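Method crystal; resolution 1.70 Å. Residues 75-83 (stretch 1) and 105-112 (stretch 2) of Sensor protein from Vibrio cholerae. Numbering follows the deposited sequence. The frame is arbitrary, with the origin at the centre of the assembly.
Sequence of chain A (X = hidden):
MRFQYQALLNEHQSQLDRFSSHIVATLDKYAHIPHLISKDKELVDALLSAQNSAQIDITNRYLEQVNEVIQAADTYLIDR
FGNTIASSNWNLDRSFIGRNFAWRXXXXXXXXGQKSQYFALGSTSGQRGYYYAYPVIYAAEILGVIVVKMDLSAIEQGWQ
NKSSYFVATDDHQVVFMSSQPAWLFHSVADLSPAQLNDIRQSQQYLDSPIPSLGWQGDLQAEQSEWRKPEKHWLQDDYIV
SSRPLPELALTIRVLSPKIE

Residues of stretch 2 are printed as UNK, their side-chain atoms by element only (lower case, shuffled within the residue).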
# COMPACT_ATOMS: atom_id res chain seq x y z
N THR A 75 -13.43 2.09 -5.56
CA THR A 75 -13.60 3.54 -5.20
C THR A 75 -14.87 3.49 -4.35
O THR A 75 -15.91 3.05 -4.82
CB THR A 75 -13.82 4.41 -6.44
OG1 THR A 75 -12.64 4.34 -7.30
CG2 THR A 75 -14.03 5.88 -6.02
N TYR A 76 -14.79 3.97 -3.09
CA TYR A 76 -15.94 3.76 -2.22
C TYR A 76 -16.10 4.88 -1.21
O TYR A 76 -15.12 5.50 -0.78
CB TYR A 76 -15.83 2.39 -1.49
CG TYR A 76 -14.52 2.11 -0.79
CD1 TYR A 76 -14.47 2.06 0.61
CD2 TYR A 76 -13.34 1.80 -1.52
CE1 TYR A 76 -13.26 1.69 1.28
CE2 TYR A 76 -12.17 1.46 -0.85
CZ TYR A 76 -12.13 1.40 0.50
OH TYR A 76 -10.95 1.00 1.10
N LEU A 77 -17.35 5.09 -0.83
CA LEU A 77 -17.76 6.20 0.05
C LEU A 77 -18.16 5.71 1.41
O LEU A 77 -18.99 4.83 1.52
CB LEU A 77 -18.96 6.90 -0.64
CG LEU A 77 -19.55 8.10 0.09
CD1 LEU A 77 -18.56 9.28 0.02
CD2 LEU A 77 -20.81 8.54 -0.65
N ILE A 78 -17.59 6.33 2.46
CA ILE A 78 -17.84 5.89 3.83
C ILE A 78 -18.50 7.00 4.63
O ILE A 78 -18.11 8.16 4.50
CB ILE A 78 -16.48 5.54 4.45
CG1 ILE A 78 -15.71 4.56 3.50
CG2 ILE A 78 -16.69 4.81 5.75
CD1 ILE A 78 -14.33 4.18 4.08
N ASP A 79 -19.51 6.66 5.46
CA ASP A 79 -20.15 7.68 6.26
C ASP A 79 -19.28 8.10 7.45
O ASP A 79 -18.17 7.63 7.62
CB ASP A 79 -21.58 7.23 6.68
CG ASP A 79 -21.61 6.13 7.74
OD1 ASP A 79 -20.58 5.83 8.34
OD2 ASP A 79 -22.71 5.57 7.97
N ARG A 80 -19.74 9.04 8.25
CA ARG A 80 -18.87 9.56 9.30
C ARG A 80 -18.68 8.62 10.48
O ARG A 80 -17.89 8.91 11.38
CB ARG A 80 -19.39 10.94 9.77
CG ARG A 80 -20.69 10.88 10.53
CD ARG A 80 -20.99 12.32 10.97
NE ARG A 80 -22.17 12.39 11.83
CZ ARG A 80 -22.16 12.13 13.13
NH1 ARG A 80 -21.02 11.79 13.73
NH2 ARG A 80 -23.29 12.22 13.82
N PHE A 81 -19.37 7.48 10.42
CA PHE A 81 -19.28 6.45 11.45
C PHE A 81 -18.38 5.30 10.99
O PHE A 81 -18.09 4.37 11.76
CB PHE A 81 -20.69 5.93 11.76
CG PHE A 81 -21.67 7.03 12.10
CD1 PHE A 81 -21.62 7.65 13.33
CD2 PHE A 81 -22.60 7.46 11.17
CE1 PHE A 81 -22.51 8.67 13.64
CE2 PHE A 81 -23.48 8.48 11.50
CZ PHE A 81 -23.41 9.06 12.73
N GLY A 82 -17.92 5.38 9.73
CA GLY A 82 -17.05 4.34 9.19
C GLY A 82 -17.78 3.32 8.33
O GLY A 82 -17.12 2.39 7.86
N ASN A 83 -19.08 3.48 8.10
CA ASN A 83 -19.80 2.46 7.30
C ASN A 83 -19.73 2.76 5.80
O ASN A 83 -19.98 3.89 5.37
CB ASN A 83 -21.28 2.42 7.67
CG ASN A 83 -21.49 2.20 9.13
OD1 ASN A 83 -21.05 1.18 9.70
ND2 ASN A 83 -22.18 3.15 9.77
N UNK A 105 -6.57 3.05 9.41
CA UNK A 105 -5.97 4.40 9.55
C UNK A 105 -6.43 5.39 8.49
O UNK A 105 -6.57 6.56 8.76
c UNK A 105 -4.48 4.11 9.43
c UNK A 105 -4.36 2.78 10.16
c UNK A 105 -5.55 1.98 9.60
N UNK A 106 -6.64 4.93 7.24
CA UNK A 106 -7.03 5.92 6.25
C UNK A 106 -8.38 6.54 6.58
O UNK A 106 -8.61 7.71 6.23
c UNK A 106 -7.42 2.86 4.45
c UNK A 106 -7.92 4.16 4.57
o UNK A 106 -10.53 0.91 3.85
c UNK A 106 -10.18 3.26 4.17
c UNK A 106 -9.31 4.35 4.43
c UNK A 106 -9.66 1.98 4.06
c UNK A 106 -8.29 1.77 4.19
c UNK A 106 -6.98 5.34 4.82
N UNK A 107 -9.27 5.83 7.28
CA UNK A 107 -10.54 6.45 7.59
C UNK A 107 -10.32 7.34 8.86
O UNK A 107 -10.77 8.49 8.93
c UNK A 107 -12.91 5.98 8.40
c UNK A 107 -15.19 7.40 9.20
c UNK A 107 -14.27 6.91 10.18
c UNK A 107 -13.82 6.47 7.47
c UNK A 107 -14.95 7.16 7.84
c UNK A 107 -13.14 6.20 9.77
c UNK A 107 -11.60 5.38 7.94
N UNK A 108 -9.64 6.78 9.86
CA UNK A 108 -9.39 7.51 11.12
C UNK A 108 -8.74 8.86 10.84
O UNK A 108 -9.14 9.91 11.42
c UNK A 108 -6.69 7.60 13.52
o UNK A 108 -6.71 8.88 16.97
c UNK A 108 -8.45 6.65 11.99
c UNK A 108 -7.16 8.35 15.76
c UNK A 108 -8.52 8.05 15.57
c UNK A 108 -6.24 8.13 14.74
c UNK A 108 -8.02 7.29 13.30
c UNK A 108 -8.93 7.52 14.34
N UNK A 109 -7.73 8.84 9.96
CA UNK A 109 -7.04 10.10 9.67
C UNK A 109 -7.84 11.04 8.79
O UNK A 109 -7.86 12.25 9.01
c UNK A 109 -3.50 8.58 9.02
c UNK A 109 -4.76 8.95 9.83
c UNK A 109 -4.38 9.65 11.16
c UNK A 109 -5.70 9.87 9.00
N UNK A 110 -8.56 10.50 7.80
CA UNK A 110 -9.27 11.43 6.93
C UNK A 110 -10.59 11.96 7.49
O UNK A 110 -11.05 13.04 7.06
c UNK A 110 -9.51 10.79 5.55
o UNK A 110 -8.27 10.72 4.84
N UNK A 111 -11.20 11.24 8.43
CA UNK A 111 -12.46 11.75 8.97
C UNK A 111 -12.10 12.95 9.86
O UNK A 111 -12.97 13.74 10.23
c UNK A 111 -13.26 10.65 9.74
c UNK A 111 -12.57 10.26 11.08
c UNK A 111 -14.72 11.10 9.92
c UNK A 111 -15.57 11.10 8.62
N UNK A 112 -10.80 13.11 10.14
CA UNK A 112 -10.34 14.27 10.96
C UNK A 112 -10.05 15.47 10.02
O UNK A 112 -9.51 16.53 10.42
c UNK A 112 -9.09 13.91 11.74

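Position 105 opens the helix with three side-chain carbons that close a five-membered ring onto the backbone N. It is out of reach of stretch 1, and such a ring is proline: Pro105.

Position 106 carries one carbon, then a ring of six carbons bearing an oxygen. That oxygen lies 2.8 Å from Tyr76 OH. A six-membered carbon ring on one carbon, bearing an oxygen, is tyrosine: Tyr106. Tyr76 OH donates a hydrogen bond to Tyr106 OH, linking two buried side chains; Tyr106 OH is also hydrogen-bonded elsewhere in the structure. Beside them, Ile78 CD1 sits 4.3 Å from Tyr106 CE1, at the edge of the ring.

At position 107 a single carbon leads to a six-carbon ring without oxygen. Its CA-to-CB bond points toward stretch 1, and the ring reaches Ile78, the backbone of residues 79 to 81 and Gly82. This is Phe107, with chi1 in the t well. Phe107 CE1 lies 3.6 Å from Ile78 CG2 and 3.3 Å from Asp79 O, the carbonyl meeting the ring at its edge. Gly82 CA lies over one face, 3.8 Å from the centroid of the Phe107 ring, in a CH-pi contact.

Position 108 again has one carbon and a six-carbon ring with an oxygen, but it is exposed and remote from stretch 1; it is Tyr108. Position 109 has four carbons forked at the second, the pattern of leucine, and Leu109 likewise makes no contact with stretch 1. One carbon and one oxygen mark position 110 as Ser110, buried yet out of reach of stretch 1.

Position 111 has four carbons forked at the first, one arm two carbons long, which defines Ile111. The end of the longer arm, Ile111 CD1, packs 3.7 Å from Arg80 CA. Ile111 N donates to Phe107 O at 2.8 Å; four residues apart, about one turn, both residues point CA-to-CB toward stretch 1. Position 112 has a lone carbon, CB, and is Ala112, again without contact.

The contact thus combines a polar link between Tyr76 and Tyr106 with apolar packing centred on Phe107, which loses the largest area to the other stretch. The type I turn from Asp79 to Gly82 shapes the surface that receives this ring. Asp79 OD1 braces the turn by accepting hydrogen bonds from Phe81 N at 2.9 Å and Asn83 N at 2.8 Å. At Gly82, phi is positive and a CB would be jammed against the preceding carbonyl O, which by itself calls for glycine; its CA lies over the face of the Phe107 ring.

Stretch 2 (105-112) PYFYLSIA
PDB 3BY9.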